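Local coordinates for protein beta-galactosidase (Bacillus circulans subsp. alkalophilus, PDB 3TTY) that hydrolyses terminal beta-D-galactose residues from beta-galactosides as a glycoside hydrolase with a TIM-barrel catalytic domain, at residues 109-114 with 147-152; 290-295 with 441-446; 400-405 with 454-459. One frame throughout, in Å; residues are numbered along the deposited sequence.

From the N terminus, the chain first builds the eight-stranded TIM barrel. Contact 1 closes a loop of 32 residues within it, bringing 109-114 beside the loop that follows strand 142-146, at the galactose pocket. It is complete before contact 2 opens. Contact 2 spans 145 residues and joins the barrel helix 284-296 to strand 441-444, the edge of a mixed sheet within this chain. Contact 3 closes a loop of 48 residues and pairs strands 399-402 and 455-458 of that sheet. Contacts 2 and 3 cross along the chain, because 441-446 falls between 400-405 and 454-459. Their centres are about 9 Å apart. The centres of contacts 1 and 2 are about 25 Å apart.

Contact 1 (109-114 with 147-152); sequences GGRHNS and VSNEYG. With GLA (alpha-D-galactopyranose), chain H.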
loop_
_atom_site.group_PDB
_atom_site.type_symbol
_atom_site.label_atom_id
_atom_site.label_comp_id
_atom_site.label_asym_id
_atom_site.label_seq_id
_atom_site.Cartn_x
_atom_site.Cartn_y
_atom_site.Cartn_z
ATOM N N GLY A 109 -17.465 -18.088 -0.085
ATOM C CA GLY A 109 -17.746 -16.737 -0.536
ATOM C C GLY A 109 -17.222 -16.502 -1.941
ATOM O O GLY A 109 -16.434 -17.296 -2.438
ATOM N N GLY A 110 -17.667 -15.424 -2.581
ATOM C CA GLY A 110 -17.216 -15.084 -3.926
ATOM C C GLY A 110 -17.596 -16.123 -4.972
ATOM O O GLY A 110 -18.673 -16.728 -4.910
ATOM N N ARG A 111 -16.705 -16.330 -5.934
ATOM C CA ARG A 111 -16.942 -17.256 -7.034
ATOM C C ARG A 111 -15.605 -17.562 -7.718
ATOM O O ARG A 111 -14.572 -17.014 -7.319
ATOM C CB ARG A 111 -17.899 -16.611 -8.034
ATOM C CG ARG A 111 -17.382 -15.282 -8.560
ATOM C CD ARG A 111 -18.110 -14.845 -9.823
ATOM N NE ARG A 111 -17.517 -13.632 -10.385
ATOM C CZ ARG A 111 -18.017 -12.958 -11.417
ATOM N NH1 ARG A 111 -19.124 -13.378 -12.020
ATOM N NH2 ARG A 111 -17.397 -11.871 -11.858
ATOM N N HIS A 112 -15.628 -18.416 -8.746
ATOM C CA HIS A 112 -14.442 -18.708 -9.574
ATOM C C HIS A 112 -13.240 -19.173 -8.760
ATOM O O HIS A 112 -12.103 -18.972 -9.175
ATOM C CB HIS A 112 -13.983 -17.468 -10.354
ATOM C CG HIS A 112 -15.042 -16.855 -11.213
ATOM N ND1 HIS A 112 -14.936 -15.574 -11.707
ATOM C CD2 HIS A 112 -16.230 -17.330 -11.651
ATOM C CE1 HIS A 112 -16.006 -15.291 -12.426
ATOM N NE2 HIS A 112 -16.813 -16.338 -12.404
ATOM N N ASN A 113 -13.489 -19.784 -7.609
ATOM C CA ASN A 113 -12.418 -20.035 -6.663
ATOM C C ASN A 113 -12.443 -21.462 -6.081
ATOM O O ASN A 113 -12.048 -21.672 -4.935
ATOM C CB ASN A 113 -12.456 -18.973 -5.543
ATOM C CG ASN A 113 -13.824 -18.899 -4.855
ATOM O OD1 ASN A 113 -14.680 -19.770 -5.066
ATOM N ND2 ASN A 113 -14.030 -17.869 -4.022
ATOM N N SER A 114 -12.909 -22.439 -6.858
ATOM C CA SER A 114 -12.820 -23.833 -6.420
ATOM C C SER A 114 -11.404 -24.370 -6.646
ATOM O O SER A 114 -10.775 -24.070 -7.653
ATOM C CB SER A 114 -13.839 -24.714 -7.149
ATOM O OG SER A 114 -15.174 -24.351 -6.816
ATOM N N VAL A 147 -18.925 -23.703 -20.394
ATOM C CA VAL A 147 -18.358 -24.440 -19.259
ATOM C C VAL A 147 -17.901 -23.509 -18.156
ATOM O O VAL A 147 -17.097 -22.593 -18.397
ATOM C CB VAL A 147 -17.156 -25.302 -19.679
ATOM C CG1 VAL A 147 -16.440 -25.862 -18.443
ATOM C CG2 VAL A 147 -17.606 -26.416 -20.618
ATOM N N SER A 148 -18.418 -23.733 -16.948
ATOM C CA SER A 148 -18.013 -22.931 -15.799
ATOM C C SER A 148 -18.213 -21.439 -16.122
ATOM O O SER A 148 -19.168 -21.070 -16.805
ATOM C CB SER A 148 -16.545 -23.232 -15.450
ATOM O OG SER A 148 -16.183 -22.725 -14.176
ATOM N N ASN A 149 -17.318 -20.598 -15.616
ATOM C CA ASN A 149 -17.303 -19.177 -15.914
ATOM C C ASN A 149 -15.966 -18.586 -15.482
ATOM O O ASN A 149 -15.530 -18.798 -14.346
ATOM C CB ASN A 149 -18.439 -18.444 -15.200
ATOM C CG ASN A 149 -18.619 -17.026 -15.718
ATOM O OD1 ASN A 149 -18.990 -16.822 -16.870
ATOM N ND2 ASN A 149 -18.344 -16.041 -14.872
ATOM N N GLU A 150 -15.328 -17.849 -16.388
ATOM C CA GLU A 150 -14.018 -17.234 -16.137
ATOM C C GLU A 150 -13.108 -18.012 -15.158
ATOM O O GLU A 150 -12.866 -17.569 -14.032
ATOM C CB GLU A 150 -14.176 -15.774 -15.672
ATOM C CG GLU A 150 -14.833 -14.847 -16.683
ATOM C CD GLU A 150 -14.580 -13.365 -16.392
ATOM O OE1 GLU A 150 -14.345 -13.001 -15.211
ATOM O OE2 GLU A 150 -14.605 -12.563 -17.355
ATOM N N TYR A 151 -12.623 -19.174 -15.584
ATOM C CA TYR A 151 -11.571 -19.875 -14.852
ATOM C C TYR A 151 -10.399 -18.935 -14.511
ATOM O O TYR A 151 -9.980 -18.119 -15.330
ATOM C CB TYR A 151 -11.040 -21.020 -15.698
ATOM C CG TYR A 151 -11.918 -22.248 -15.794
ATOM C CD1 TYR A 151 -12.077 -23.086 -14.712
ATOM C CD2 TYR A 151 -12.543 -22.592 -16.992
ATOM C CE1 TYR A 151 -12.845 -24.223 -14.795
ATOM C CE2 TYR A 151 -13.316 -23.745 -17.094
ATOM C CZ TYR A 151 -13.454 -24.555 -15.987
ATOM O OH TYR A 151 -14.210 -25.702 -16.049
ATOM N N GLY A 152 -9.859 -19.040 -13.300
ATOM C CA GLY A 152 -8.766 -18.157 -12.929
ATOM C C GLY A 152 -8.399 -18.168 -11.465
ATOM O O GLY A 152 -9.066 -18.811 -10.656
HETATM C C1 GLA H . -17.202 -11.091 -15.961
HETATM C C2 GLA H . -18.129 -12.257 -15.536
HETATM C C3 GLA H . -19.617 -11.867 -15.521
HETATM C C4 GLA H . -19.744 -10.554 -14.763
HETATM C C5 GLA H . -18.808 -9.513 -15.385
HETATM C C6 GLA H . -19.012 -8.180 -14.654
HETATM O O1 GLA H . -17.269 -10.718 -17.349
HETATM O O2 GLA H . -17.952 -13.367 -16.402
HETATM O O3 GLA H . -20.425 -12.856 -14.858
HETATM O O4 GLA H . -19.338 -10.820 -13.427
HETATM O O5 GLA H . -17.451 -9.925 -15.187
HETATM O O6 GLA H . -18.465 -7.105 -15.429
HETATM O O HOH W 1 -11.745 -20.548 -11.323
#
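His112 and Asn149 meet at the galactose pocket, on loops of the TIM barrel, with 147-152 following strand 142-146. Arg111, Asn149 and Glu150 form the first shell round the galactose. Arg111 NH2 donates to GLA O4 at 2.7 Å, and NH1 donates to both O3 and O4. Asn149 ND2 donates to GLA O2 at 3.1 Å. Glu150 brings OE2 to 3.2 Å from GLA O1.

His112 forms the second shell. Its CG is anti to the carbonyl carbon (chi1 -56°), which starts the ring toward 147-152. His112 NE2 accepts a hydrogen bond from Asn149 ND2 at 2.9 Å, with the donor 25° out of the ring plane. Asn149 OD1 is held by Asn252. Glu150 CB makes a CH-pi contact over one face of the imidazole, 4.2 Å from its centre. Arg111 CD lies over the opposite face, toward the rim. An alanine in place of His112 would probably leave Asn149 ND2 without this acceptor and open a gap between Glu150 CB and the Arg111 chain. Farther out, Glu205 of a second subunit bonds to Gly110 N. Water 1 donates to His112 O at 2.7 Å and accepts from Gly152 N at 3.1 Å.

Contact 2 (290-295 with 441-446); sequences AHNLMR and TDMISV
This is a buried, largely polar helix-to-strand contact between the catalytic barrel and the mixed sheet of the trimerisation domain. Asn292, Leu293 and Arg295 of helix 284-296 face Thr441, Asp442 and Met443 of strand 441-444. The short axes come within 6.7 Å and are inclined at 64°.

Asn292 grips the strand backbone with both ends of its amide. Asn292 OD1 accepts from Met443 N at 2.8 Å, with the donor well above the carbonyl plane. Asn292 ND2 donates to Thr441 O at 2.8 Å, in the plane of the asparagine amide. The two bonds fix the rotation of the amide. CG is anti to the backbone N (chi1 -157°), which sets this amide carbon on the strand side. Tyr431 OH is a further partner of ND2.

Arg295 forms a salt bridge to Asp442, with NH2 to OD1 at 2.7 Å. The carboxylate oxygen is met on its anti side and lies near the guanidinium plane. The guanidinium and carboxylate planes are 66° apart. A weak bond also runs from NH2 to Thr441 O. Arg295 NH1 is held by His337 O, while Asp442 is also bonded by Ser395 and Tyr453.

Met443 CB packs 3.7 Å from Leu293 CA. Leu293 CD1 meets Met443 CB at 4.2 Å. Met443 CG lies against the Asn292 amide, and the chain then bends away from the helix.

Strand 441-444 is an outermost strand of its sheet within this chain. Strand 399-402 pairs with it, helix 423-435 packs against Thr441 and Met443, and barrel strand 273-275 touches the helix through Trp274.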
loop_
_atom_site.group_PDB
_atom_site.type_symbol
_atom_site.label_atom_id
_atom_site.label_comp_id
_atom_site.label_asym_id
_atom_site.label_seq_id
_atom_site.Cartn_x
_atom_site.Cartn_y
_atom_site.Cartn_z
ATOM N N ALA A 290 -6.541 -6.796 -27.947
ATOM C CA ALA A 290 -7.140 -7.916 -27.209
ATOM C C ALA A 290 -8.102 -8.788 -28.049
ATOM O O ALA A 290 -8.033 -10.019 -27.999
ATOM C CB ALA A 290 -7.818 -7.426 -25.914
ATOM N N HIS A 291 -8.997 -8.159 -28.812
ATOM C CA HIS A 291 -9.860 -8.920 -29.706
ATOM C C HIS A 291 -8.956 -9.687 -30.656
ATOM O O HIS A 291 -9.178 -10.869 -30.946
ATOM C CB HIS A 291 -10.758 -8.006 -30.550
ATOM C CG HIS A 291 -11.791 -7.243 -29.776
ATOM N ND1 HIS A 291 -12.789 -7.853 -29.050
ATOM C CD2 HIS A 291 -12.012 -5.909 -29.667
ATOM C CE1 HIS A 291 -13.562 -6.931 -28.504
ATOM N NE2 HIS A 291 -13.111 -5.744 -28.866
ATOM N N ASN A 292 -7.948 -8.982 -31.165
ATOM C CA ASN A 292 -6.988 -9.557 -32.095
ATOM C C ASN A 292 -6.359 -10.822 -31.519
ATOM O O ASN A 292 -6.353 -11.870 -32.158
ATOM C CB ASN A 292 -5.904 -8.534 -32.423
ATOM C CG ASN A 292 -5.207 -8.817 -33.741
ATOM O OD1 ASN A 292 -4.830 -9.960 -34.036
ATOM N ND2 ASN A 292 -5.029 -7.774 -34.541
ATOM N N LEU A 293 -5.851 -10.722 -30.296
ATOM C CA LEU A 293 -5.239 -11.865 -29.640
ATOM C C LEU A 293 -6.228 -13.015 -29.521
ATOM O O LEU A 293 -5.848 -14.179 -29.585
ATOM C CB LEU A 293 -4.729 -11.474 -28.249
ATOM C CG LEU A 293 -4.078 -12.596 -27.443
ATOM C CD1 LEU A 293 -2.784 -13.061 -28.126
ATOM C CD2 LEU A 293 -3.800 -12.134 -26.033
ATOM N N MET A 294 -7.504 -12.703 -29.340
ATOM C CA MET A 294 -8.481 -13.765 -29.145
ATOM C C MET A 294 -8.689 -14.518 -30.451
ATOM O O MET A 294 -8.963 -15.725 -30.467
ATOM C CB MET A 294 -9.807 -13.212 -28.617
ATOM C CG MET A 294 -9.744 -12.580 -27.228
ATOM S SD MET A 294 -9.321 -13.701 -25.888
ATOM C CE MET A 294 -7.540 -13.480 -25.808
ATOM N N ARG A 295 -8.581 -13.787 -31.549
ATOM C CA ARG A 295 -8.635 -14.390 -32.867
ATOM C C ARG A 295 -7.409 -15.280 -33.067
ATOM O O ARG A 295 -7.491 -16.353 -33.664
ATOM C CB ARG A 295 -8.669 -13.298 -33.932
ATOM C CG ARG A 295 -8.745 -13.814 -35.339
ATOM C CD ARG A 295 -8.926 -12.664 -36.311
ATOM N NE ARG A 295 -7.683 -11.973 -36.647
ATOM C CZ ARG A 295 -7.442 -10.683 -36.418
ATOM N NH1 ARG A 295 -8.346 -9.920 -35.809
ATOM N NH2 ARG A 295 -6.285 -10.153 -36.805
ATOM N N THR A 441 -2.988 -6.524 -39.110
ATOM C CA THR A 441 -2.029 -7.259 -38.301
ATOM C C THR A 441 -2.702 -8.362 -37.485
ATOM O O THR A 441 -3.848 -8.219 -37.047
ATOM C CB THR A 441 -1.318 -6.313 -37.324
ATOM O OG1 THR A 441 -2.298 -5.736 -36.462
ATOM C CG2 THR A 441 -0.638 -5.189 -38.057
ATOM N N ASP A 442 -1.991 -9.467 -37.298
ATOM C CA ASP A 442 -2.440 -10.550 -36.429
ATOM C C ASP A 442 -1.539 -10.657 -35.217
ATOM O O ASP A 442 -0.313 -10.661 -35.352
ATOM C CB ASP A 442 -2.347 -11.897 -37.139
ATOM C CG ASP A 442 -3.301 -12.018 -38.280
ATOM O OD1 ASP A 442 -4.298 -11.262 -38.301
ATOM O OD2 ASP A 442 -3.053 -12.890 -39.138
ATOM N N MET A 443 -2.151 -10.779 -34.042
ATOM C CA MET A 443 -1.434 -11.209 -32.850
ATOM C C MET A 443 -1.289 -12.722 -32.950
ATOM O O MET A 443 -2.263 -13.420 -33.236
ATOM C CB MET A 443 -2.215 -10.831 -31.592
ATOM C CG MET A 443 -2.377 -9.334 -31.388
ATOM S SD MET A 443 -0.798 -8.512 -31.147
ATOM C CE MET A 443 -0.087 -9.557 -29.876
ATOM N N ILE A 444 -0.079 -13.232 -32.740
ATOM C CA ILE A 444 0.157 -14.664 -32.925
ATOM C C ILE A 444 0.990 -15.272 -31.805
ATOM O O ILE A 444 1.678 -14.560 -31.083
ATOM C CB ILE A 444 0.871 -14.957 -34.266
ATOM C CG1 ILE A 444 2.267 -14.317 -34.288
ATOM C CG2 ILE A 444 0.023 -14.483 -35.445
ATOM C CD1 ILE A 444 3.191 -14.913 -35.351
ATOM N N SER A 445 0.909 -16.593 -31.655
ATOM C CA SER A 445 1.783 -17.300 -30.729
ATOM C C SER A 445 3.204 -17.395 -31.312
ATOM O O SER A 445 3.420 -17.200 -32.520
ATOM C CB SER A 445 1.246 -18.697 -30.433
ATOM O OG SER A 445 1.711 -19.635 -31.394
ATOM N N VAL A 446 4.169 -17.682 -30.448
ATOM C CA VAL A 446 5.524 -17.902 -30.895
ATOM C C VAL A 446 5.618 -19.155 -31.762
ATOM O O VAL A 446 6.647 -19.381 -32.396
ATOM C CB VAL A 446 6.512 -18.023 -29.708
ATOM C CG1 VAL A 446 6.618 -16.712 -28.971
ATOM C CG2 VAL A 446 6.102 -19.162 -28.766
HETATM O O HOH W 2 -4.588 -12.784 -34.519
#

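Contact 3 (400-405 with 454-459); sequences AVMYDW and KVVIAP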
loop_
_atom_site.group_PDB
_atom_site.type_symbol
_atom_site.label_atom_id
_atom_site.label_comp_id
_atom_site.label_asym_id
_atom_site.label_seq_id
_atom_site.Cartn_x
_atom_site.Cartn_y
_atom_site.Cartn_z
ATOM N N ALA A 400 2.606 -9.771 -38.509
ATOM C CA ALA A 400 2.258 -10.475 -37.272
ATOM C C ALA A 400 3.040 -9.929 -36.086
ATOM O O ALA A 400 4.187 -9.504 -36.234
ATOM C CB ALA A 400 2.501 -11.953 -37.411
ATOM N N VAL A 401 2.409 -9.938 -34.915
ATOM C CA VAL A 401 3.088 -9.598 -33.673
ATOM C C VAL A 401 2.848 -10.665 -32.599
ATOM O O VAL A 401 1.708 -11.049 -32.297
ATOM C CB VAL A 401 2.737 -8.184 -33.167
ATOM C CG1 VAL A 401 1.332 -7.824 -33.547
ATOM C CG2 VAL A 401 2.967 -8.080 -31.666
ATOM N N MET A 402 3.959 -11.141 -32.053
ATOM C CA MET A 402 3.985 -12.296 -31.182
ATOM C C MET A 402 3.785 -11.882 -29.741
ATOM O O MET A 402 4.255 -10.830 -29.310
ATOM C CB MET A 402 5.335 -13.009 -31.300
ATOM C CG MET A 402 5.527 -13.808 -32.565
ATOM S SD MET A 402 7.203 -14.458 -32.672
ATOM C CE MET A 402 7.018 -15.630 -34.009
ATOM N N TYR A 403 3.087 -12.739 -29.009
ATOM C CA TYR A 403 2.835 -12.561 -27.596
ATOM C C TYR A 403 2.867 -13.970 -27.006
ATOM O O TYR A 403 2.409 -14.919 -27.637
ATOM C CB TYR A 403 1.452 -11.908 -27.374
ATOM C CG TYR A 403 0.987 -12.007 -25.941
ATOM C CD1 TYR A 403 1.548 -11.201 -24.951
ATOM C CD2 TYR A 403 0.018 -12.925 -25.567
ATOM C CE1 TYR A 403 1.148 -11.302 -23.636
ATOM C CE2 TYR A 403 -0.394 -13.030 -24.246
ATOM C CZ TYR A 403 0.180 -12.215 -23.288
ATOM O OH TYR A 403 -0.214 -12.315 -21.979
ATOM N N ASP A 404 3.401 -14.115 -25.805
ATOM C CA ASP A 404 3.493 -15.436 -25.192
ATOM C C ASP A 404 3.346 -15.344 -23.690
ATOM O O ASP A 404 4.012 -14.522 -23.063
ATOM C CB ASP A 404 4.843 -16.081 -25.515
ATOM C CG ASP A 404 4.946 -17.502 -24.985
ATOM O OD1 ASP A 404 5.591 -17.704 -23.945
ATOM O OD2 ASP A 404 4.361 -18.414 -25.596
ATOM N N TRP A 405 2.517 -16.205 -23.102
ATOM C CA TRP A 405 2.258 -16.126 -21.659
ATOM C C TRP A 405 3.440 -16.566 -20.799
ATOM O O TRP A 405 3.637 -16.032 -19.694
ATOM C CB TRP A 405 0.994 -16.913 -21.251
ATOM C CG TRP A 405 -0.260 -16.100 -21.248
ATOM C CD1 TRP A 405 -0.804 -15.430 -20.190
ATOM C CD2 TRP A 405 -1.140 -15.874 -22.362
ATOM N NE1 TRP A 405 -1.974 -14.799 -20.575
ATOM C CE2 TRP A 405 -2.202 -15.061 -21.901
ATOM C CE3 TRP A 405 -1.142 -16.296 -23.699
ATOM C CZ2 TRP A 405 -3.248 -14.646 -22.734
ATOM C CZ3 TRP A 405 -2.187 -15.884 -24.526
ATOM C CH2 TRP A 405 -3.221 -15.066 -24.042
ATOM N N LYS A 454 4.848 -11.478 -43.927
ATOM C CA LYS A 454 5.982 -10.815 -44.537
ATOM C C LYS A 454 6.779 -10.067 -43.482
ATOM O O LYS A 454 7.988 -9.890 -43.621
ATOM C CB LYS A 454 5.517 -9.889 -45.666
ATOM C CG LYS A 454 5.094 -10.679 -46.900
ATOM C CD LYS A 454 4.619 -9.780 -48.019
ATOM C CE LYS A 454 5.101 -10.286 -49.384
ATOM N NZ LYS A 454 6.566 -10.017 -49.621
ATOM N N VAL A 455 6.112 -9.661 -42.404
ATOM C CA VAL A 455 6.803 -8.991 -41.303
ATOM C C VAL A 455 6.383 -9.592 -39.968
ATOM O O VAL A 455 5.196 -9.613 -39.647
ATOM C CB VAL A 455 6.507 -7.469 -41.273
ATOM C CG1 VAL A 455 7.205 -6.828 -40.086
ATOM C CG2 VAL A 455 6.958 -6.802 -42.565
ATOM N N VAL A 456 7.345 -10.078 -39.193
ATOM C CA VAL A 456 7.045 -10.682 -37.891
ATOM C C VAL A 456 7.765 -9.910 -36.791
ATOM O O VAL A 456 8.992 -9.787 -36.805
ATOM C CB VAL A 456 7.436 -12.188 -37.837
ATOM C CG1 VAL A 456 7.300 -12.737 -36.414
ATOM C CG2 VAL A 456 6.589 -12.994 -38.801
ATOM N N ILE A 457 7.000 -9.380 -35.843
ATOM C CA ILE A 457 7.571 -8.552 -34.788
ATOM C C ILE A 457 7.431 -9.221 -33.417
ATOM O O ILE A 457 6.339 -9.641 -33.019
ATOM C CB ILE A 457 6.932 -7.144 -34.787
ATOM C CG1 ILE A 457 6.943 -6.562 -36.202
ATOM C CG2 ILE A 457 7.656 -6.207 -33.832
ATOM C CD1 ILE A 457 6.275 -5.212 -36.314
ATOM N N ALA A 458 8.547 -9.323 -32.704
ATOM C CA ALA A 458 8.573 -9.985 -31.396
ATOM C C ALA A 458 9.196 -9.073 -30.346
ATOM O O ALA A 458 10.397 -9.146 -30.081
ATOM C CB ALA A 458 9.340 -11.301 -31.479
ATOM N N PRO A 459 8.378 -8.196 -29.752
ATOM C CA PRO A 459 8.855 -7.287 -28.708
ATOM C C PRO A 459 9.279 -8.070 -27.464
ATOM O O PRO A 459 8.505 -8.873 -26.953
ATOM C CB PRO A 459 7.619 -6.428 -28.407
ATOM C CG PRO A 459 6.758 -6.543 -29.640
ATOM C CD PRO A 459 6.967 -7.951 -30.098
HETATM O O HOH W 3 6.532 -10.837 -27.605
#
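Ala400 and Val401 pair in parallel with Val456 and Ile457, joining two neighbouring strands within the mixed sheet of the trimerisation domain. Ala400 N donates to Val455 O. Ile457 N donates to Ala400 O at 2.8 Å. Met402 N donates to Ile457 O. The short strand axes are inclined by 22°.

On the face that carries Ala400 and Val456, Met402 supplies the main bump. Its chain runs extended beyond CG (chi2 174°) and reaches over to the other strand. Its methyl, CE, rests on Val456 CG1 at 3.8 Å. Met402 SD fits against the small Ala458, 4.0 Å from its CB. The low profile of that alanine leaves room for the sulfur. Ala400 is also small, and its CB meets Val456 CG2 more loosely, at 4.4 Å.

The face that carries Val401 and Ile457 is filled differently. Val401 CG2 lies 4.3 Å from Pro459 CD, just past the end of the pairing. There water 3 bridges the diverging chains, donating to Met402 O at 2.8 Å and to Pro459 O at 2.9 Å.

Strand 441-444 flanks 399-402, and strand 481-485 flanks 455-458. These parallel strands and their packed helix are consistent with the alpha/beta fold of class I glutaminase-like domains. Ile444 touches Ala400 and Met402, while Phe482 touches Val456 and Ala458. Helix 423-435 covers the face of Val401 and Ile457, with Val427 and Tyr431 on Val401 and Tyr430 on Ile457 and Pro459.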